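Local coordinates for protein OBCA, Oxalate Biosynthetic Component A (Burkholderia glumae, PDB 4NNB) that probably works as a metal-dependent enzyme of the TIM-barrel class, holding a magnesium ion beside an oxaloacetate ion in its pocket, at residues G60-Q65 with A162-I167; L291-L296 with F335-R340; L457-A462 with R503-G508. All coordinates share one frame; numbering follows the deposited sequence.

Overall arrangement
Contacts 2 and 3 lie in the layer packed against the parallel strands of what is probably a TIM-type barrel, 308-311 and 469-472 among them. Contact 1, in the N-terminal domain of the protein, joins helix 161-170 to strand 62-66, the middle one of three antiparallel strands. The three follow one another along the chain without overlap and none touches another. Centres of contacts 1 and 2 are about 51 Å apart, on opposite sides of the chain's centre; contact 3 is about 38 Å from contact 1 and about 34 Å from contact 2, again between centres. In contact 2 the Phe338 side chain is about 9 Å from the oxaloacetate ion, and that of Leu296 about 12 Å from the magnesium ion held by His224, His226 and Glu475.

Contact 1 (G60-Q65 with A162-I167); sequences GGRLLQ and ALIEAI
Ile164 of helix 161-170 fits against strand 62-66 and the glycines that lead to it, where Arg62 and those two glycines receive its branches. The apolar part is carried by Ile164 and the aliphatic root of Arg62: the terminal methyl, Ile164 CD1, lies 3.6 Å from Arg62 CG and 3.9 Å from Arg62 CB. The two side chains cross at about a right angle. Because the arginine folds back, CD1 meets its base while the other methyl meets its guanidinium: Ile164 CG2 rests 3.6 Å from Gly60 O and 3.9 Å from Arg62 NH1, over one face of the guanidinium but offset toward the rim. The closest backbone approach falls here too, Gly61 CA and Ile164 CA being 6.2 Å apart.

The polar bonds do not involve helix 161-170. A bend at chi2 (-70°) turns the arginine back along its own chain, and Arg62 NH1 donates to Gly61 O at 2.9 Å with an N-H...O angle of 153°. The acceptor lies in the guanidinium plane, whereas the donor stands well above the carbonyl plane, away from the lone-pair directions. Arg62 NE forms a salt bridge with Glu179 of helix 172-180, and Leu175 of that helix touches both Arg62 and Ile164.

The chemistry is therefore divided along one side chain: the methylenes of Arg62 give the helix an apolar surface, while its folded-back head is held by a backbone carbonyl and a carboxylate, which together would fix the face that Ile164 covers.

Contact 2 (L291-L296 with F335-R340); sequences LRRAHL and FDHFER
His337 and Leu296 supply the polar link. His337 NE2 donates to Leu296 O at 2.8 Å, nearly straight with an N-H...O angle of 162°. The oxygen lies near the imidazole plane, at the ring edge, while the nitrogen sits above the plane of the carbonyl. Since CG is anti to the backbone N (chi1 -179°), the ring reaches across from its helix to the backbone of Leu296, just after the short, weakly bonded helical turn at about 291-294.

A CH-pi contact covers one face of the same ring: Arg293 CB is 4.2 Å from the imidazole centroid and 16° off its normal. Further out, Arg293 CD packs 3.7 Å from His337 CB, and the guanidinium continues past the ring to place NH1 on Gln334 OE1. The apolar contact is separate, with Leu296 CD1 lying 3.4 Å from Phe338 CE1 and 3.5 Å from Phe338 CZ, an oblique approach to the ring.

Around these residues, Gln334 ties helix 328-341 to the short helix a second time through Arg292 O. Inward, Leu296 and Phe338 both touch Ala309 on barrel strand 308-311, so the contact joins the segment that precedes this strand in the chain with the helix that follows it.

Contact 3 (L457-A462 with R503-G508); sequences LLVDVA and REELLG
Two torsions near 180° in Glu505 (chi1 180°, chi2 168°) stretch its chain from helix 495-507 toward Val459, on helix 458-465. Val459 answers with CG2 anti to its carbonyl carbon and CG1 anti to its backbone N (chi1 173°), which turns one methyl to the glutamate and the other to Leu506.

The valine and glutamate side chains slide past each other in opposite directions. Val459 CG2 lies 3.6 Å from Glu505 CD and 3.7 Å from Glu505 CG, so the methyl packs on the end of the methylene chain and the root of the carboxylate. On the other branch, Val459 CG1 meets Leu506 CD2 at 4.1 Å, a looser and oblique apolar contact. The nearest backbone approach falls at the same place, with Val459 CA and Leu506 CA 6.9 Å apart. Leu506 also leans on Ile470 of barrel strand 469-472, as does Ala462, so both helices reach the same strand residue.

Polar bridging may go through a water, which accepts from Val459 N at 3.0 Å and lies within reach of Glu505 OE1, at 3.2 Å. The other oxygen, Glu505 OE2, is salt-bridged to Arg509, which also binds Asp460 OD1; those two carboxylate oxygens, Glu505 OE2 and Asp460 OD1, stay 5.5 Å apart.

Val459 thus packs against a carboxylate whose charge is dealt with around it: Arg509 would offset the like charges of Glu505 and Asp460, and the water may join the Val459 amide to the acid, leaving the methyls to make the direct contact.

Contact 1 (G60-Q65 with A162-I167)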
loop_
_atom_site.group_PDB
_atom_site.type_symbol
_atom_site.label_atom_id
_atom_site.label_comp_id
_atom_site.label_asym_id
_atom_site.label_seq_id
_atom_site.Cartn_x
_atom_site.Cartn_y
_atom_site.Cartn_z
ATOM N N GLY A 60 -22.124 -7.251 21.504
ATOM C CA GLY A 60 -21.743 -8.606 21.145
ATOM C C GLY A 60 -20.283 -8.802 20.762
ATOM O O GLY A 60 -19.872 -9.916 20.427
ATOM N N GLY A 61 -19.498 -7.731 20.806
ATOM C CA GLY A 61 -18.080 -7.821 20.484
ATOM C C GLY A 61 -17.324 -8.449 21.639
ATOM O O GLY A 61 -17.908 -8.684 22.699
ATOM N N ARG A 62 -16.040 -8.747 21.432
ATOM C CA ARG A 62 -15.171 -9.157 22.530
ATOM C C ARG A 62 -13.952 -8.238 22.600
ATOM O O ARG A 62 -13.415 -7.811 21.565
ATOM C CB ARG A 62 -14.731 -10.623 22.400
ATOM C CG ARG A 62 -15.854 -11.657 22.476
ATOM C CD ARG A 62 -16.451 -11.754 23.881
ATOM N NE ARG A 62 -17.540 -12.728 23.947
ATOM C CZ ARG A 62 -18.792 -12.496 23.554
ATOM N NH1 ARG A 62 -19.143 -11.316 23.048
ATOM N NH2 ARG A 62 -19.704 -13.452 23.667
ATOM N N LEU A 63 -13.530 -7.929 23.824
ATOM C CA LEU A 63 -12.391 -7.041 24.047
ATOM C C LEU A 63 -11.375 -7.736 24.924
ATOM O O LEU A 63 -11.720 -8.259 25.988
ATOM C CB LEU A 63 -12.840 -5.735 24.719
ATOM C CG LEU A 63 -11.741 -4.779 25.215
ATOM C CD1 LEU A 63 -10.993 -4.136 24.050
ATOM C CD2 LEU A 63 -12.314 -3.699 26.132
ATOM N N LEU A 64 -10.131 -7.776 24.459
ATOM C CA LEU A 64 -9.022 -8.233 25.278
ATOM C C LEU A 64 -8.246 -6.997 25.725
ATOM O O LEU A 64 -7.650 -6.290 24.898
ATOM C CB LEU A 64 -8.105 -9.189 24.491
ATOM C CG LEU A 64 -6.925 -9.760 25.292
ATOM C CD1 LEU A 64 -7.441 -10.502 26.541
ATOM C CD2 LEU A 64 -6.020 -10.664 24.433
ATOM N N GLN A 65 -8.250 -6.736 27.029
ATOM C CA GLN A 65 -7.702 -5.488 27.544
ATOM C C GLN A 65 -6.767 -5.707 28.730
ATOM O O GLN A 65 -7.092 -6.438 29.664
ATOM C CB GLN A 65 -8.854 -4.544 27.902
ATOM C CG GLN A 65 -8.676 -3.740 29.177
ATOM C CD GLN A 65 -9.786 -2.716 29.366
ATOM O OE1 GLN A 65 -10.952 -2.981 29.064
ATOM N NE2 GLN A 65 -9.427 -1.543 29.862
ATOM N N ALA A 162 -19.963 -9.257 14.413
ATOM C CA ALA A 162 -20.060 -10.142 13.248
ATOM C C ALA A 162 -18.963 -11.210 13.218
ATOM O O ALA A 162 -19.194 -12.342 12.785
ATOM C CB ALA A 162 -20.054 -9.335 11.962
ATOM N N LEU A 163 -17.766 -10.849 13.670
ATOM C CA LEU A 163 -16.686 -11.823 13.772
ATOM C C LEU A 163 -16.970 -12.804 14.908
ATOM O O LEU A 163 -16.793 -14.010 14.757
ATOM C CB LEU A 163 -15.349 -11.119 14.000
ATOM C CG LEU A 163 -14.120 -12.024 13.920
ATOM C CD1 LEU A 163 -14.138 -12.784 12.607
ATOM C CD2 LEU A 163 -12.849 -11.191 14.026
ATOM N N ILE A 164 -17.414 -12.278 16.047
ATOM C CA ILE A 164 -17.682 -13.101 17.219
ATOM C C ILE A 164 -18.825 -14.073 16.945
ATOM O O ILE A 164 -18.782 -15.242 17.350
ATOM C CB ILE A 164 -17.991 -12.233 18.447
ATOM C CG1 ILE A 164 -16.753 -11.420 18.830
ATOM C CG2 ILE A 164 -18.437 -13.091 19.615
ATOM C CD1 ILE A 164 -15.482 -12.275 18.957
ATOM N N GLU A 165 -19.843 -13.580 16.246
ATOM C CA GLU A 165 -20.978 -14.404 15.848
ATOM C C GLU A 165 -20.547 -15.537 14.923
ATOM O O GLU A 165 -21.010 -16.666 15.064
ATOM C CB GLU A 165 -22.074 -13.537 15.212
ATOM C CG GLU A 165 -22.820 -12.704 16.248
ATOM C CD GLU A 165 -23.540 -11.505 15.666
ATOM O OE1 GLU A 165 -23.507 -11.306 14.429
ATOM O OE2 GLU A 165 -24.133 -10.751 16.464
ATOM N N ALA A 166 -19.635 -15.251 13.999
ATOM C CA ALA A 166 -19.160 -16.290 13.088
ATOM C C ALA A 166 -18.333 -17.353 13.821
ATOM O O ALA A 166 -18.413 -18.543 13.503
ATOM C CB ALA A 166 -18.380 -15.689 11.932
ATOM N N ILE A 167 -17.545 -16.924 14.803
ATOM C CA ILE A 167 -16.782 -17.857 15.626
ATOM C C ILE A 167 -17.750 -18.740 16.426
ATOM O O ILE A 167 -17.593 -19.961 16.507
ATOM C CB ILE A 167 -15.850 -17.098 16.609
ATOM C CG1 ILE A 167 -14.751 -16.342 15.851
ATOM C CG2 ILE A 167 -15.255 -18.055 17.660
ATOM C CD1 ILE A 167 -13.911 -15.440 16.746
#

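Contact 2 (L291-L296 with F335-R340)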
loop_
_atom_site.group_PDB
_atom_site.type_symbol
_atom_site.label_atom_id
_atom_site.label_comp_id
_atom_site.label_asym_id
_atom_site.label_seq_id
_atom_site.Cartn_x
_atom_site.Cartn_y
_atom_site.Cartn_z
ATOM N N LEU A 291 4.204 22.645 -7.062
ATOM C CA LEU A 291 4.492 21.754 -5.939
ATOM C C LEU A 291 4.809 20.334 -6.444
ATOM O O LEU A 291 5.631 19.625 -5.852
ATOM C CB LEU A 291 3.327 21.748 -4.933
ATOM C CG LEU A 291 3.501 20.883 -3.676
ATOM C CD1 LEU A 291 4.728 21.324 -2.862
ATOM C CD2 LEU A 291 2.248 20.888 -2.814
ATOM N N ARG A 292 4.207 19.951 -7.573
ATOM C CA ARG A 292 4.385 18.610 -8.126
ATOM C C ARG A 292 5.773 18.351 -8.702
ATOM O O ARG A 292 6.074 17.229 -9.096
ATOM C CB ARG A 292 3.297 18.299 -9.160
ATOM C CG ARG A 292 1.885 18.323 -8.576
ATOM C CD ARG A 292 0.845 17.906 -9.606
ATOM N NE ARG A 292 0.940 16.473 -9.896
ATOM C CZ ARG A 292 0.156 15.827 -10.753
ATOM N NH1 ARG A 292 -0.788 16.485 -11.426
ATOM N NH2 ARG A 292 0.312 14.522 -10.929
ATOM N N ARG A 293 6.614 19.385 -8.752
ATOM C CA ARG A 293 8.032 19.207 -9.072
ATOM C C ARG A 293 8.961 19.919 -8.075
ATOM O O ARG A 293 10.174 19.840 -8.207
ATOM C CB ARG A 293 8.343 19.686 -10.510
ATOM C CG ARG A 293 7.872 21.111 -10.808
ATOM C CD ARG A 293 8.073 21.498 -12.278
ATOM N NE ARG A 293 7.424 22.775 -12.570
ATOM C CZ ARG A 293 6.142 22.917 -12.894
ATOM N NH1 ARG A 293 5.349 21.855 -13.004
ATOM N NH2 ARG A 293 5.651 24.132 -13.116
ATOM N N ALA A 294 8.403 20.612 -7.085
ATOM C CA ALA A 294 9.230 21.371 -6.137
ATOM C C ALA A 294 10.192 20.483 -5.326
ATOM O O ALA A 294 11.253 20.937 -4.890
ATOM C CB ALA A 294 8.357 22.198 -5.212
ATOM N N HIS A 295 9.824 19.220 -5.133
ATOM C CA HIS A 295 10.708 18.251 -4.475
ATOM C C HIS A 295 11.712 17.620 -5.429
ATOM O O HIS A 295 12.525 16.788 -5.015
ATOM C CB HIS A 295 9.912 17.157 -3.745
ATOM C CG HIS A 295 8.946 16.410 -4.619
ATOM N ND1 HIS A 295 8.355 16.963 -5.737
ATOM C CD2 HIS A 295 8.446 15.153 -4.511
ATOM C CE1 HIS A 295 7.543 16.076 -6.288
ATOM N NE2 HIS A 295 7.582 14.970 -5.564
ATOM N N LEU A 296 11.670 18.015 -6.699
ATOM C CA LEU A 296 12.579 17.437 -7.678
ATOM C C LEU A 296 13.718 18.399 -7.963
ATOM O O LEU A 296 14.072 18.634 -9.108
ATOM C CB LEU A 296 11.848 17.073 -8.967
ATOM C CG LEU A 296 10.637 16.153 -8.763
ATOM C CD1 LEU A 296 10.055 15.802 -10.123
ATOM C CD2 LEU A 296 10.969 14.876 -7.948
ATOM N N PHE A 335 8.154 17.771 -17.895
ATOM C CA PHE A 335 9.221 17.246 -18.741
ATOM C C PHE A 335 10.388 18.225 -18.831
ATOM O O PHE A 335 11.544 17.809 -18.724
ATOM C CB PHE A 335 8.715 16.894 -20.146
ATOM C CG PHE A 335 8.109 15.513 -20.259
ATOM C CD1 PHE A 335 8.914 14.393 -20.279
ATOM C CD2 PHE A 335 6.731 15.348 -20.387
ATOM C CE1 PHE A 335 8.367 13.114 -20.394
ATOM C CE2 PHE A 335 6.173 14.078 -20.511
ATOM C CZ PHE A 335 6.995 12.956 -20.508
ATOM N N ASP A 336 10.090 19.513 -19.030
ATOM C CA ASP A 336 11.132 20.551 -19.068
ATOM C C ASP A 336 11.972 20.482 -17.798
ATOM O O ASP A 336 13.196 20.566 -17.832
ATOM C CB ASP A 336 10.501 21.945 -19.137
ATOM C CG ASP A 336 10.299 22.432 -20.560
ATOM O OD1 ASP A 336 10.610 21.659 -21.492
ATOM O OD2 ASP A 336 9.818 23.583 -20.739
ATOM N N HIS A 337 11.299 20.326 -16.670
ATOM C CA HIS A 337 11.995 20.296 -15.392
ATOM C C HIS A 337 12.831 19.029 -15.176
ATOM O O HIS A 337 14.001 19.117 -14.787
ATOM C CB HIS A 337 11.011 20.480 -14.257
ATOM C CG HIS A 337 11.656 20.495 -12.916
ATOM N ND1 HIS A 337 12.012 21.663 -12.276
ATOM C CD2 HIS A 337 12.025 19.486 -12.092
ATOM C CE1 HIS A 337 12.561 21.372 -11.111
ATOM N NE2 HIS A 337 12.587 20.056 -10.978
ATOM N N PHE A 338 12.239 17.860 -15.418
ATOM C CA PHE A 338 12.963 16.599 -15.270
ATOM C C PHE A 338 14.233 16.662 -16.129
ATOM O O PHE A 338 15.335 16.327 -15.667
ATOM C CB PHE A 338 12.115 15.405 -15.731
ATOM C CG PHE A 338 11.042 14.955 -14.744
ATOM C CD1 PHE A 338 10.123 15.852 -14.211
ATOM C CD2 PHE A 338 10.912 13.608 -14.416
ATOM C CE1 PHE A 338 9.115 15.422 -13.351
ATOM C CE2 PHE A 338 9.905 13.171 -13.555
ATOM C CZ PHE A 338 9.005 14.084 -13.021
ATOM N N GLU A 339 14.078 17.109 -17.375
ATOM C CA GLU A 339 15.213 17.181 -18.291
ATOM C C GLU A 339 16.301 18.093 -17.722
ATOM O O GLU A 339 17.477 17.730 -17.701
ATOM C CB GLU A 339 14.746 17.647 -19.684
ATOM C CG GLU A 339 15.787 17.493 -20.791
ATOM C CD GLU A 339 15.277 17.943 -22.151
ATOM O OE1 GLU A 339 14.057 17.875 -22.400
ATOM O OE2 GLU A 339 16.103 18.358 -22.982
ATOM N N ARG A 340 15.897 19.258 -17.224
ATOM C CA ARG A 340 16.836 20.226 -16.663
ATOM C C ARG A 340 17.622 19.724 -15.442
ATOM O O ARG A 340 18.840 19.904 -15.375
ATOM C CB ARG A 340 16.124 21.540 -16.316
ATOM C CG ARG A 340 17.080 22.613 -15.804
ATOM C CD ARG A 340 16.408 23.964 -15.585
ATOM N NE ARG A 340 15.483 23.983 -14.448
ATOM C CZ ARG A 340 15.851 23.997 -13.166
ATOM N NH1 ARG A 340 14.928 24.026 -12.211
ATOM N NH2 ARG A 340 17.138 23.967 -12.829
#

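Contact 3 (L457-A462 with R503-G508)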
loop_
_atom_site.group_PDB
_atom_site.type_symbol
_atom_site.label_atom_id
_atom_site.label_comp_id
_atom_site.label_asym_id
_atom_site.label_seq_id
_atom_site.Cartn_x
_atom_site.Cartn_y
_atom_site.Cartn_z
ATOM N N LEU A 457 0.044 -13.575 -8.488
ATOM C CA LEU A 457 0.284 -13.582 -9.926
ATOM C C LEU A 457 1.580 -12.887 -10.309
ATOM O O LEU A 457 2.073 -13.079 -11.421
ATOM C CB LEU A 457 -0.867 -12.870 -10.647
ATOM C CG LEU A 457 -2.271 -13.435 -10.481
ATOM C CD1 LEU A 457 -3.288 -12.516 -11.127
ATOM C CD2 LEU A 457 -2.342 -14.829 -11.098
ATOM N N LEU A 458 2.124 -12.071 -9.402
ATOM C CA LEU A 458 3.225 -11.154 -9.736
ATOM C C LEU A 458 4.383 -11.778 -10.491
ATOM O O LEU A 458 4.765 -11.299 -11.562
ATOM C CB LEU A 458 3.791 -10.495 -8.480
ATOM C CG LEU A 458 3.280 -9.118 -8.084
ATOM C CD1 LEU A 458 4.048 -8.666 -6.848
ATOM C CD2 LEU A 458 3.416 -8.107 -9.234
ATOM N N VAL A 459 4.964 -12.830 -9.921
ATOM C CA VAL A 459 6.135 -13.443 -10.528
ATOM C C VAL A 459 5.818 -14.148 -11.850
ATOM O O VAL A 459 6.554 -13.977 -12.819
ATOM C CB VAL A 459 6.862 -14.383 -9.549
ATOM C CG1 VAL A 459 7.984 -15.140 -10.260
ATOM C CG2 VAL A 459 7.414 -13.576 -8.390
ATOM N N ASP A 460 4.734 -14.921 -11.900
ATOM C CA ASP A 460 4.397 -15.630 -13.135
ATOM C C ASP A 460 4.142 -14.643 -14.277
ATOM O O ASP A 460 4.647 -14.824 -15.388
ATOM C CB ASP A 460 3.171 -16.520 -12.956
ATOM C CG ASP A 460 3.467 -17.784 -12.157
ATOM O OD1 ASP A 460 4.633 -18.231 -12.130
ATOM O OD2 ASP A 460 2.522 -18.324 -11.556
ATOM N N VAL A 461 3.361 -13.600 -13.991
ATOM C CA VAL A 461 3.017 -12.604 -15.004
ATOM C C VAL A 461 4.242 -11.841 -15.481
ATOM O O VAL A 461 4.421 -11.626 -16.678
ATOM C CB VAL A 461 1.960 -11.615 -14.490
ATOM C CG1 VAL A 461 1.777 -10.457 -15.471
ATOM C CG2 VAL A 461 0.649 -12.324 -14.273
ATOM N N ALA A 462 5.105 -11.447 -14.549
ATOM C CA ALA A 462 6.284 -10.670 -14.908
ATOM C C ALA A 462 7.269 -11.491 -15.742
ATOM O O ALA A 462 7.878 -10.993 -16.703
ATOM C CB ALA A 462 6.964 -10.138 -13.662
ATOM N N ARG A 503 11.933 -11.546 -3.662
ATOM C CA ARG A 503 13.309 -11.868 -4.031
ATOM C C ARG A 503 13.515 -13.376 -3.970
ATOM O O ARG A 503 14.092 -13.980 -4.877
ATOM C CB ARG A 503 14.271 -11.182 -3.071
ATOM C CG ARG A 503 15.755 -11.458 -3.335
ATOM C CD ARG A 503 16.600 -10.756 -2.284
ATOM N NE ARG A 503 18.029 -11.029 -2.395
ATOM C CZ ARG A 503 18.640 -12.045 -1.793
ATOM N NH1 ARG A 503 17.941 -12.898 -1.051
ATOM N NH2 ARG A 503 19.948 -12.213 -1.936
ATOM N N GLU A 504 13.013 -13.973 -2.897
ATOM C CA GLU A 504 13.106 -15.413 -2.683
ATOM C C GLU A 504 12.421 -16.192 -3.810
ATOM O O GLU A 504 13.019 -17.094 -4.404
ATOM C CB GLU A 504 12.497 -15.748 -1.316
ATOM C CG GLU A 504 12.443 -17.218 -0.941
ATOM C CD GLU A 504 11.875 -17.413 0.459
ATOM O OE1 GLU A 504 12.669 -17.690 1.384
ATOM O OE2 GLU A 504 10.640 -17.275 0.635
ATOM N N GLU A 505 11.177 -15.835 -4.111
ATOM C CA GLU A 505 10.435 -16.489 -5.187
ATOM C C GLU A 505 11.125 -16.328 -6.550
ATOM O O GLU A 505 11.133 -17.261 -7.363
ATOM C CB GLU A 505 8.987 -15.982 -5.236
ATOM C CG GLU A 505 8.157 -16.619 -6.344
ATOM C CD GLU A 505 6.666 -16.352 -6.220
ATOM O OE1 GLU A 505 6.267 -15.430 -5.471
ATOM O OE2 GLU A 505 5.886 -17.079 -6.873
ATOM N N LEU A 506 11.716 -15.159 -6.792
ATOM C CA LEU A 506 12.418 -14.917 -8.056
ATOM C C LEU A 506 13.648 -15.823 -8.194
ATOM O O LEU A 506 13.831 -16.489 -9.217
ATOM C CB LEU A 506 12.813 -13.441 -8.195
ATOM C CG LEU A 506 11.676 -12.508 -8.638
ATOM C CD1 LEU A 506 12.060 -11.042 -8.456
ATOM C CD2 LEU A 506 11.276 -12.781 -10.095
ATOM N N LEU A 507 14.479 -15.848 -7.157
ATOM C CA LEU A 507 15.673 -16.687 -7.126
ATOM C C LEU A 507 15.343 -18.174 -7.321
ATOM O O LEU A 507 16.090 -18.903 -7.965
ATOM C CB LEU A 507 16.433 -16.466 -5.822
ATOM C CG LEU A 507 17.176 -15.138 -5.741
ATOM C CD1 LEU A 507 17.819 -14.959 -4.367
ATOM C CD2 LEU A 507 18.216 -15.057 -6.844
ATOM N N GLY A 508 14.207 -18.603 -6.790
ATOM C CA GLY A 508 13.753 -19.972 -6.962
ATOM C C GLY A 508 13.342 -20.351 -8.376
ATOM O O GLY A 508 13.076 -21.527 -8.649
HETATM O O HOH W 1 4.138 -13.795 -7.173
#